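HcgC (Methanococcus maripaludis S2, PDB 5O4J) catalyses the SAM-dependent C-methylation of a pyridinol, probably as a step in the biosynthesis of the FeGP cofactor of [Fe]-hydrogenase. Local coordinates at residues L108-T113 / V130-D135; K34-G39 / G157-V162; V118-I123 / D151-V156. One frame throughout, in Å; residues are numbered along the deposited sequence. Where two conformers were deposited one is given.

Contact 1: L108-T113 / V130-D135; sequences LVIDLT and VLIVED. With SAH (S-adenosyl-L-homocysteine), chain E; PJL ((3~{E})-3-[(~{E})-3-oxidanylprop-2-enoyl]iminopropanoic acid), chain H.
Val109 lies alongside Leu131, its CG1 3.8 Å from Leu131 CD1, on the face of the sheet that also carries Asp111 and Val133. In Leu131, CG stands anti to the backbone N and chi2 (67°) carries CD1 back to the neighbouring strand, where it also meets Val109 O. On the other face Leu108 CD1 touches Val130 CG1 at 3.8 Å, and Ile110 lies beside Ile132, which packs against Ile33 and Phe36 of helix 18-37. Strands 108-111 and 130-134 run parallel, 7° apart. Four nearly straight hydrogen bonds join them: Val109 N to Val130 O, Ile132 N to Val109 O, Asp111 N to Ile132 O and, at 2.8 Å, Glu134 N to Asp111 O.

The C-terminal ends turn polar. Asp111 OD1 takes two donors: Thr113 N from above the carboxylate plane, closing an Asx turn, and Thr113 OG1 on its syn lone pair at 2.6 Å. Asp111 OD2 rests 3.6 Å from Val133 CG1, forms a salt bridge with Arg153 and accepts from a water that also donates to Glu134 O. So gripped, this buried carboxylate probably stays ionised and can hardly rotate. The extended Glu134 crosses Leu112 obliquely, OE1 3.5 Å from Leu112 CD2. Glu134 OE1 and Leu112 O each accept a weak bond from the amino N of SAH, while Lys29 pairs with Glu134 OE2. Thr113 O accepts from PJL O1. Parallel strands joined by a beta-alpha-beta crossover, with SAH and PJL at their C-terminal ends, are characteristic of a Rossmann-like fold, in keeping with the family's clan.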
loop_
_atom_site.group_PDB
_atom_site.type_symbol
_atom_site.label_atom_id
_atom_site.label_comp_id
_atom_site.label_asym_id
_atom_site.label_seq_id
_atom_site.Cartn_x
_atom_site.Cartn_y
_atom_site.Cartn_z
ATOM N N LEU A 108 32.299 28.200 -8.499
ATOM C CA LEU A 108 31.345 27.193 -8.049
ATOM C C LEU A 108 30.095 27.303 -8.910
ATOM O O LEU A 108 29.494 28.376 -8.997
ATOM C CB LEU A 108 30.993 27.373 -6.572
ATOM C CG LEU A 108 29.839 26.527 -6.019
ATOM C CD1 LEU A 108 30.124 25.032 -6.126
ATOM C CD2 LEU A 108 29.528 26.921 -4.581
ATOM N N VAL A 109 29.707 26.204 -9.542
ATOM C CA VAL A 109 28.489 26.146 -10.344
ATOM C C VAL A 109 27.624 25.025 -9.786
ATOM O O VAL A 109 28.111 23.916 -9.551
ATOM C CB VAL A 109 28.794 25.922 -11.839
ATOM C CG1 VAL A 109 27.510 25.761 -12.650
ATOM C CG2 VAL A 109 29.625 27.078 -12.399
ATOM N N ILE A 110 26.350 25.319 -9.557
ATOM C CA ILE A 110 25.395 24.327 -9.087
ATOM C C ILE A 110 24.201 24.387 -10.024
ATOM O O ILE A 110 23.568 25.442 -10.152
ATOM C CB ILE A 110 24.954 24.569 -7.632
ATOM C CG1 ILE A 110 26.190 24.591 -6.719
ATOM C CG2 ILE A 110 23.965 23.496 -7.194
ATOM C CD1 ILE A 110 25.885 24.836 -5.254
ATOM N N ASP A 111 23.890 23.263 -10.665
ATOM C CA ASP A 111 22.715 23.152 -11.523
ATOM C C ASP A 111 21.633 22.399 -10.768
ATOM O O ASP A 111 21.757 21.196 -10.528
ATOM C CB ASP A 111 23.024 22.429 -12.828
ATOM C CG ASP A 111 21.756 22.024 -13.560
ATOM O OD1 ASP A 111 20.774 22.800 -13.524
ATOM O OD2 ASP A 111 21.720 20.916 -14.133
ATOM N N LEU A 112 20.562 23.105 -10.416
ATOM C CA LEU A 112 19.422 22.531 -9.722
ATOM C C LEU A 112 18.200 22.401 -10.622
ATOM O O LEU A 112 17.095 22.152 -10.117
ATOM C CB LEU A 112 19.071 23.395 -8.506
ATOM C CG LEU A 112 20.210 23.623 -7.510
ATOM C CD1 LEU A 112 19.800 24.611 -6.431
ATOM C CD2 LEU A 112 20.627 22.310 -6.884
ATOM N N THR A 113 18.362 22.555 -11.941
ATOM C CA THR A 113 17.190 22.678 -12.803
ATOM C C THR A 113 16.541 21.333 -13.097
ATOM O O THR A 113 15.341 21.284 -13.378
ATOM C CB THR A 113 17.541 23.387 -14.116
ATOM O OG1 THR A 113 18.527 22.646 -14.848
ATOM C CG2 THR A 113 18.053 24.787 -13.842
ATOM N N VAL A 130 34.491 23.718 -8.727
ATOM C CA VAL A 130 33.533 22.701 -8.312
ATOM C C VAL A 130 32.263 22.856 -9.137
ATOM O O VAL A 130 31.774 23.974 -9.333
ATOM C CB VAL A 130 33.220 22.803 -6.808
ATOM C CG1 VAL A 130 32.118 21.832 -6.398
ATOM C CG2 VAL A 130 34.491 22.546 -6.006
ATOM N N LEU A 131 31.758 21.735 -9.643
ATOM C CA LEU A 131 30.469 21.658 -10.312
ATOM C C LEU A 131 29.609 20.647 -9.570
ATOM O O LEU A 131 30.048 19.519 -9.336
ATOM C CB LEU A 131 30.633 21.232 -11.773
ATOM C CG LEU A 131 29.339 20.885 -12.516
ATOM C CD1 LEU A 131 28.492 22.126 -12.689
ATOM C CD2 LEU A 131 29.647 20.243 -13.859
ATOM N N ILE A 132 28.394 21.049 -9.197
ATOM C CA ILE A 132 27.396 20.148 -8.628
ATOM C C ILE A 132 26.166 20.196 -9.516
ATOM O O ILE A 132 25.668 21.284 -9.818
ATOM C CB ILE A 132 27.015 20.541 -7.191
ATOM C CG1 ILE A 132 28.244 20.487 -6.287
ATOM C CG2 ILE A 132 25.905 19.633 -6.665
ATOM C CD1 ILE A 132 28.025 21.096 -4.930
ATOM N N VAL A 133 25.677 19.027 -9.925
ATOM C CA VAL A 133 24.448 18.897 -10.700
ATOM C C VAL A 133 23.465 18.082 -9.875
ATOM O O VAL A 133 23.807 17.000 -9.387
ATOM C CB VAL A 133 24.692 18.225 -12.065
ATOM C CG1 VAL A 133 23.373 18.012 -12.835
ATOM C CG2 VAL A 133 25.659 19.042 -12.896
ATOM N N GLU A 134 22.251 18.601 -9.696
ATOM C CA GLU A 134 21.242 17.839 -8.990
ATOM C C GLU A 134 20.657 16.791 -9.923
ATOM O O GLU A 134 20.230 17.109 -11.036
ATOM C CB GLU A 134 20.134 18.740 -8.441
ATOM C CG GLU A 134 19.125 17.946 -7.619
ATOM C CD GLU A 134 18.138 18.808 -6.873
ATOM O OE1 GLU A 134 18.009 20.002 -7.209
ATOM O OE2 GLU A 134 17.498 18.273 -5.946
ATOM N N ASP A 135 20.686 15.533 -9.482
ATOM C CA ASP A 135 20.070 14.431 -10.217
ATOM C C ASP A 135 18.577 14.408 -9.893
ATOM O O ASP A 135 18.199 14.139 -8.742
ATOM C CB ASP A 135 20.751 13.117 -9.833
ATOM C CG ASP A 135 20.147 11.901 -10.514
ATOM O OD1 ASP A 135 19.241 12.044 -11.361
ATOM O OD2 ASP A 135 20.602 10.778 -10.186
HETATM N N SAH E . 15.200 20.161 -8.460
HETATM C CA SAH E . 14.465 21.353 -7.940
HETATM C CB SAH E . 13.313 21.694 -8.883
HETATM C CG SAH E . 13.808 22.420 -10.133
HETATM S SD SAH E . 12.467 22.949 -11.169
HETATM C C SAH E . 13.902 21.108 -6.569
HETATM O O SAH E . 13.236 22.021 -6.020
HETATM O OXT SAH E . 14.112 20.004 -6.048
HETATM C "C5'" SAH E . 13.330 23.816 -12.447
HETATM C "C4'" SAH E . 13.754 25.223 -12.040
HETATM O "O4'" SAH E . 14.821 25.640 -12.901
HETATM C "C3'" SAH E . 12.637 26.226 -12.253
HETATM O "O3'" SAH E . 12.755 27.334 -11.345
HETATM C "C2'" SAH E . 12.869 26.640 -13.686
HETATM O "O2'" SAH E . 12.276 27.891 -14.046
HETATM C "C1'" SAH E . 14.377 26.706 -13.745
HETATM N N9 SAH E . 14.939 26.456 -15.082
HETATM C C8 SAH E . 14.510 25.546 -15.986
HETATM N N7 SAH E . 15.305 25.587 -17.085
HETATM C C5 SAH E . 16.254 26.516 -16.860
HETATM C C6 SAH E . 17.411 27.054 -17.601
HETATM N N6 SAH E . 17.704 26.586 -18.836
HETATM N N1 SAH E . 18.143 28.017 -17.008
HETATM C C2 SAH E . 17.867 28.483 -15.781
HETATM N N3 SAH E . 16.829 28.047 -15.047
HETATM C C4 SAH E . 16.013 27.082 -15.537
HETATM O O14 PJL H . 9.607 19.700 -8.882
HETATM C C12 PJL H . 9.430 18.444 -8.832
HETATM O O13 PJL H . 9.406 17.782 -7.777
HETATM C C10 PJL H . 9.227 17.606 -10.076
HETATM C C4 PJL H . 10.031 18.085 -11.255
HETATM N N5 PJL H . 9.616 19.006 -12.008
HETATM C C6 PJL H . 10.295 19.450 -13.085
HETATM O O8 PJL H . 9.710 19.928 -14.045
HETATM C C7 PJL H . 11.775 19.369 -13.158
HETATM C C2 PJL H . 12.492 18.830 -12.175
HETATM O O1 PJL H . 13.800 18.729 -12.206
HETATM O O HOH W 1 19.974 19.215 -12.821
#

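Contact 2: K34-G39 / G157-V162; sequences KYFLEG and GAKKGV
Polar contacts converge on the ammonium group of Lys159, whose fully extended side chain reaches from strand 159-167 to the C-terminal end of helix 18-37. Lys159 NZ donates to Phe36 O at 3.0 Å, in the carbonyl plane. A water bridges it to the next carbonyl: NZ donates to the water, which in turn donates to Leu37 O at 2.8 Å. Glu38 adds a long salt bridge, its OE2 3.7 Å from Lys159 NZ. Glu38 is where the chain leaves the helix, with positive phi (55°), and its extended side chain crosses that of Lys159 obliquely.

Aromatic contacts use the ring of the same Phe36. Its CG is anti to the backbone N (chi1 -178°), which sends the ring toward the strand. Lys159 NZ stands over one face of the Phe36 ring, 4.7 Å from the centroid and only 9° off the normal, a cation-pi contact. Lys159 CE follows over the same face, nearer the rim, as a CH-pi contact at 4.3 Å from the Phe36 centroid.

Van der Waals contacts complete the fit at the ring tip, where Phe36 CZ comes 3.6 Å from both Gly161 CA and Lys160 O. A side chain at Gly161 would run into CZ, so the missing CB admits the ring, which also touches Val130, Ile132 and Val257. An alanine in place of Lys159 removes the ammonium group and the methylenes over the ring, and would probably weaken the tie between helix end and strand. One cation thus meets a carbonyl at the negative pole of a helix directly, a second through water, a ring face and, at longer range, a carboxylate, an arrangement likely to favour its charged form.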
loop_
_atom_site.group_PDB
_atom_site.type_symbol
_atom_site.label_atom_id
_atom_site.label_comp_id
_atom_site.label_asym_id
_atom_site.label_seq_id
_atom_site.Cartn_x
_atom_site.Cartn_y
_atom_site.Cartn_z
ATOM N N LYS A 34 26.794 21.541 1.530
ATOM C CA LYS A 34 27.771 22.048 2.486
ATOM C C LYS A 34 28.828 20.998 2.796
ATOM O O LYS A 34 30.031 21.285 2.775
ATOM C CB LYS A 34 27.070 22.478 3.772
ATOM C CG LYS A 34 27.996 23.040 4.844
ATOM C CD LYS A 34 27.229 23.330 6.127
ATOM C CE LYS A 34 28.147 23.865 7.215
ATOM N NZ LYS A 34 27.408 24.065 8.496
ATOM N N TYR A 35 28.384 19.775 3.107
ATOM C CA TYR A 35 29.310 18.711 3.468
ATOM C C TYR A 35 30.231 18.373 2.309
ATOM O O TYR A 35 31.432 18.135 2.502
ATOM C CB TYR A 35 28.515 17.482 3.910
ATOM C CG TYR A 35 29.366 16.267 4.142
ATOM C CD1 TYR A 35 30.189 16.184 5.249
ATOM C CD2 TYR A 35 29.347 15.202 3.253
ATOM C CE1 TYR A 35 30.977 15.078 5.467
ATOM C CE2 TYR A 35 30.137 14.083 3.465
ATOM C CZ TYR A 35 30.947 14.028 4.576
ATOM O OH TYR A 35 31.733 12.918 4.795
ATOM N N PHE A 36 29.679 18.336 1.095
ATOM C CA PHE A 36 30.488 18.053 -0.081
ATOM C C PHE A 36 31.572 19.109 -0.284
ATOM O O PHE A 36 32.699 18.783 -0.678
ATOM C CB PHE A 36 29.579 17.969 -1.300
ATOM C CG PHE A 36 30.295 17.623 -2.572
ATOM C CD1 PHE A 36 30.783 16.347 -2.781
ATOM C CD2 PHE A 36 30.459 18.570 -3.562
ATOM C CE1 PHE A 36 31.438 16.022 -3.973
ATOM C CE2 PHE A 36 31.103 18.247 -4.748
ATOM C CZ PHE A 36 31.596 16.971 -4.946
ATOM N N LEU A 37 31.255 20.378 -0.003
ATOM C CA LEU A 37 32.185 21.473 -0.269
ATOM C C LEU A 37 33.313 21.570 0.755
ATOM O O LEU A 37 34.291 22.283 0.509
ATOM C CB LEU A 37 31.421 22.797 -0.354
ATOM C CG LEU A 37 30.480 22.926 -1.559
ATOM C CD1 LEU A 37 29.765 24.258 -1.555
ATOM C CD2 LEU A 37 31.237 22.747 -2.870
ATOM N N GLU A 38 33.197 20.899 1.891
ATOM C CA GLU A 38 34.316 20.753 2.828
ATOM C C GLU A 38 34.907 22.097 3.247
ATOM O O GLU A 38 36.114 22.223 3.483
ATOM C CB GLU A 38 35.392 19.863 2.212
ATOM C CG GLU A 38 34.896 18.459 1.918
ATOM C CD GLU A 38 35.914 17.609 1.176
ATOM O OE1 GLU A 38 35.679 16.391 1.047
ATOM O OE2 GLU A 38 36.921 18.162 0.684
ATOM N N GLY A 39 34.043 23.100 3.395
ATOM C CA GLY A 39 34.478 24.398 3.873
ATOM C C GLY A 39 35.260 25.219 2.880
ATOM O O GLY A 39 35.802 26.264 3.254
ATOM N N GLY A 157 34.590 21.495 -14.454
ATOM C CA GLY A 157 34.894 21.485 -13.036
ATOM C C GLY A 157 35.995 20.519 -12.635
ATOM O O GLY A 157 36.027 19.372 -13.093
ATOM N N ALA A 158 36.901 20.973 -11.769
ATOM C CA ALA A 158 37.968 20.104 -11.280
ATOM C C ALA A 158 37.420 19.036 -10.342
ATOM O O ALA A 158 37.923 17.905 -10.302
ATOM C CB ALA A 158 39.031 20.938 -10.566
ATOM N N LYS A 159 36.405 19.390 -9.567
ATOM C CA LYS A 159 35.715 18.491 -8.657
ATOM C C LYS A 159 34.247 18.505 -9.051
ATOM O O LYS A 159 33.683 19.580 -9.273
ATOM C CB LYS A 159 35.906 18.950 -7.213
ATOM C CG LYS A 159 35.287 18.084 -6.132
ATOM C CD LYS A 159 35.240 18.904 -4.849
ATOM C CE LYS A 159 35.141 18.076 -3.602
ATOM N NZ LYS A 159 35.116 18.996 -2.431
ATOM N N LYS A 160 33.652 17.322 -9.196
ATOM C CA LYS A 160 32.289 17.186 -9.700
ATOM C C LYS A 160 31.465 16.368 -8.721
ATOM O O LYS A 160 31.959 15.385 -8.161
ATOM C CB LYS A 160 32.293 16.501 -11.065
ATOM C CG LYS A 160 33.049 17.269 -12.127
ATOM C CD LYS A 160 33.067 16.511 -13.439
ATOM C CE LYS A 160 34.020 17.153 -14.423
ATOM N NZ LYS A 160 33.939 16.506 -15.753
ATOM N N GLY A 161 30.214 16.766 -8.516
ATOM C CA GLY A 161 29.331 16.043 -7.620
ATOM C C GLY A 161 27.913 16.025 -8.149
ATOM O O GLY A 161 27.483 16.930 -8.864
ATOM N N VAL A 162 27.184 14.974 -7.777
ATOM C CA VAL A 162 25.786 14.803 -8.158
ATOM C C VAL A 162 24.961 14.773 -6.882
ATOM O O VAL A 162 25.159 13.897 -6.034
ATOM C CB VAL A 162 25.570 13.525 -8.985
ATOM C CG1 VAL A 162 24.095 13.347 -9.322
ATOM C CG2 VAL A 162 26.394 13.568 -10.252
HETATM O O HOH W 2 35.013 21.869 -2.159
#

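Contact 3: V118-I123 / D151-V156; sequences VSPDLI and DKRLCV. With SAH (S-adenosyl-L-homocysteine), chain E.
Helix 120-123 starts at the N-cap Ser119, whose OG accepts from Leu122 N at 3.0 Å. Facing it, residues 151-153 keep helical angles without the regular bonds, and Leu154 then centres an inverse gamma turn. The two backbones come closest at Pro120 and Arg153, with CA atoms 4.5 Å apart, yet no hydrogen bond crosses between them.

Pro120 rests its CB and CG on the opposing main chain, CB 3.3 Å from Lys152 O. Ile123 lies over the start of the Arg153 side chain: CD1 is 3.6 Å from Arg153 CB, while its CG2 branch meets Val156 CG2 at 3.7 Å and, more loosely, Cys155 SG. Beyond, Arg153 extends under Val118 O, which sits 3.3 Å above the centre of the guanidinium plane, too poorly angled for a hydrogen bond. NE instead serves Asn149 and NH2 Gly114 O, which, beside the salt bridge to Asp111, fixes the plane's rotation. Val118 CG1 touches the adenine of SAH, 3.5 Å from N1.

The short crossover helix between strands 108-111 and 130-134 is thus clamped by the loop leading to strand 159-167, with Ile123 and Val156 resting on Leu131 of strand 130-134 and Leu122 on helix 91-99.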
loop_
_atom_site.group_PDB
_atom_site.type_symbol
_atom_site.label_atom_id
_atom_site.label_comp_id
_atom_site.label_asym_id
_atom_site.label_seq_id
_atom_site.Cartn_x
_atom_site.Cartn_y
_atom_site.Cartn_z
ATOM N N VAL A 118 18.903 23.204 -17.673
ATOM C CA VAL A 118 20.024 23.799 -18.388
ATOM C C VAL A 118 20.666 22.784 -19.324
ATOM O O VAL A 118 20.694 21.575 -19.057
ATOM C CB VAL A 118 21.089 24.360 -17.430
ATOM C CG1 VAL A 118 20.505 25.435 -16.545
ATOM C CG2 VAL A 118 21.713 23.244 -16.614
ATOM N N SER A 119 21.210 23.280 -20.389
ATOM C CA SER A 119 21.845 22.448 -21.394
ATOM C C SER A 119 23.301 22.186 -21.025
ATOM O O SER A 119 23.961 23.046 -20.440
ATOM C CB SER A 119 21.794 23.133 -22.756
ATOM O OG SER A 119 22.614 24.286 -22.758
ATOM N N PRO A 120 23.832 21.006 -21.346
ATOM C CA PRO A 120 25.282 20.805 -21.191
ATOM C C PRO A 120 26.095 21.861 -21.921
ATOM O O PRO A 120 27.201 22.210 -21.491
ATOM C CB PRO A 120 25.500 19.403 -21.779
ATOM C CG PRO A 120 24.162 18.726 -21.618
ATOM C CD PRO A 120 23.160 19.803 -21.866
ATOM N N ASP A 121 25.562 22.383 -23.028
ATOM C CA ASP A 121 26.249 23.431 -23.776
ATOM C C ASP A 121 26.483 24.667 -22.908
ATOM O O ASP A 121 27.572 25.250 -22.924
ATOM C CB ASP A 121 25.429 23.782 -25.023
ATOM C CG ASP A 121 26.178 24.678 -25.991
ATOM O OD1 ASP A 121 26.903 25.592 -25.547
ATOM O OD2 ASP A 121 26.036 24.465 -27.213
ATOM N N LEU A 122 25.457 25.103 -22.161
ATOM C CA LEU A 122 25.622 26.274 -21.303
ATOM C C LEU A 122 26.586 25.994 -20.153
ATOM O O LEU A 122 27.432 26.834 -19.821
ATOM C CB LEU A 122 24.265 26.731 -20.769
ATOM C CG LEU A 122 24.294 27.898 -19.775
ATOM C CD1 LEU A 122 24.923 29.136 -20.396
ATOM C CD2 LEU A 122 22.881 28.210 -19.291
ATOM N N ILE A 123 26.476 24.822 -19.535
ATOM C CA ILE A 123 27.390 24.464 -18.457
ATOM C C ILE A 123 28.829 24.457 -18.959
ATOM O O ILE A 123 29.747 24.898 -18.260
ATOM C CB ILE A 123 26.984 23.108 -17.857
ATOM C CG1 ILE A 123 25.602 23.235 -17.212
ATOM C CG2 ILE A 123 28.055 22.616 -16.865
ATOM C CD1 ILE A 123 25.061 21.958 -16.635
ATOM N N ASP A 151 24.162 13.073 -16.427
ATOM C CA ASP A 151 25.560 12.730 -16.660
ATOM C C ASP A 151 26.184 13.610 -17.732
ATOM O O ASP A 151 27.377 13.931 -17.656
ATOM C CB ASP A 151 25.677 11.259 -17.055
ATOM C CG ASP A 151 25.295 10.318 -15.926
ATOM O OD1 ASP A 151 26.015 10.278 -14.909
ATOM O OD2 ASP A 151 24.264 9.624 -16.055
ATOM N N LYS A 152 25.402 14.004 -18.736
ATOM C CA LYS A 152 25.924 14.857 -19.796
ATOM C C LYS A 152 26.190 16.278 -19.322
ATOM O O LYS A 152 26.927 17.014 -19.987
ATOM C CB LYS A 152 24.964 14.866 -20.985
ATOM C CG LYS A 152 24.944 13.551 -21.745
ATOM C CD LYS A 152 24.072 13.605 -22.981
ATOM C CE LYS A 152 24.190 12.312 -23.778
ATOM N NZ LYS A 152 23.364 12.324 -25.016
ATOM N N ARG A 153 25.596 16.690 -18.201
ATOM C CA ARG A 153 25.840 18.012 -17.649
ATOM C C ARG A 153 27.114 18.084 -16.817
ATOM O O ARG A 153 27.539 19.187 -16.456
ATOM C CB ARG A 153 24.639 18.432 -16.793
ATOM C CG ARG A 153 23.351 18.509 -17.595
ATOM C CD ARG A 153 22.199 19.038 -16.760
ATOM N NE ARG A 153 20.903 18.661 -17.321
ATOM C CZ ARG A 153 19.734 19.122 -16.885
ATOM N NH1 ARG A 153 19.690 19.995 -15.881
ATOM N NH2 ARG A 153 18.609 18.715 -17.459
ATOM N N LEU A 154 27.714 16.947 -16.486
ATOM C CA LEU A 154 28.918 16.914 -15.654
ATOM C C LEU A 154 30.165 17.022 -16.528
ATOM O O LEU A 154 31.018 16.136 -16.562
ATOM C CB LEU A 154 28.946 15.640 -14.823
ATOM C CG LEU A 154 27.887 15.525 -13.741
ATOM C CD1 LEU A 154 27.664 14.056 -13.435
ATOM C CD2 LEU A 154 28.325 16.302 -12.505
ATOM N N CYS A 155 30.271 18.143 -17.231
ATOM C CA CYS A 155 31.276 18.290 -18.277
ATOM C C CYS A 155 32.351 19.322 -17.971
ATOM O O CYS A 155 33.248 19.515 -18.797
ATOM C CB CYS A 155 30.595 18.635 -19.608
ATOM S SG CYS A 155 29.484 20.039 -19.540
ATOM N N VAL A 156 32.287 20.005 -16.829
ATOM C CA VAL A 156 33.305 20.973 -16.434
ATOM C C VAL A 156 33.541 20.833 -14.937
ATOM O O VAL A 156 32.801 20.148 -14.230
ATOM C CB VAL A 156 32.907 22.422 -16.787
ATOM C CG1 VAL A 156 32.776 22.576 -18.300
ATOM C CG2 VAL A 156 31.619 22.818 -16.089
HETATM N N SAH E . 15.200 20.161 -8.460
HETATM C CA SAH E . 14.465 21.353 -7.940
HETATM C CB SAH E . 13.313 21.694 -8.883
HETATM C CG SAH E . 13.808 22.420 -10.133
HETATM S SD SAH E . 12.467 22.949 -11.169
HETATM C C SAH E . 13.902 21.108 -6.569
HETATM O O SAH E . 13.236 22.021 -6.020
HETATM O OXT SAH E . 14.112 20.004 -6.048
HETATM C "C5'" SAH E . 13.330 23.816 -12.447
HETATM C "C4'" SAH E . 13.754 25.223 -12.040
HETATM O "O4'" SAH E . 14.821 25.640 -12.901
HETATM C "C3'" SAH E . 12.637 26.226 -12.253
HETATM O "O3'" SAH E . 12.755 27.334 -11.345
HETATM C "C2'" SAH E . 12.869 26.640 -13.686
HETATM O "O2'" SAH E . 12.276 27.891 -14.046
HETATM C "C1'" SAH E . 14.377 26.706 -13.745
HETATM N N9 SAH E . 14.939 26.456 -15.082
HETATM C C8 SAH E . 14.510 25.546 -15.986
HETATM N N7 SAH E . 15.305 25.587 -17.085
HETATM C C5 SAH E . 16.254 26.516 -16.860
HETATM C C6 SAH E . 17.411 27.054 -17.601
HETATM N N6 SAH E . 17.704 26.586 -18.836
HETATM N N1 SAH E . 18.143 28.017 -17.008
HETATM C C2 SAH E . 17.867 28.483 -15.781
HETATM N N3 SAH E . 16.829 28.047 -15.047
HETATM C C4 SAH E . 16.013 27.082 -15.537
#

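Contact 1 is fully buried in the mixed sheet; contacts 2 and 3 are only partly so. Strand 130-134 ties them together: Leu131 hydrogen-bonds through its main chain to Lys159 and Gly161 of contact 2, while its CD2 packs on Val156 O of contact 3. The latter two contacts also meet, Lys160 NZ probably bonding Leu154 O. Chemistry follows position. Contact 1 relies on main-chain bonds and aliphatic pairs, contact 2 on one lysine at a helix end, contact 3 on packing, both apolar and of carbonyls against proline and guanidinium, with no hydrogen bond between its segments. Contacts 1 and 3 share the SAH pocket, linked by the Asp111-Arg153 salt bridge and by Thr113 OG1 with Val118 N.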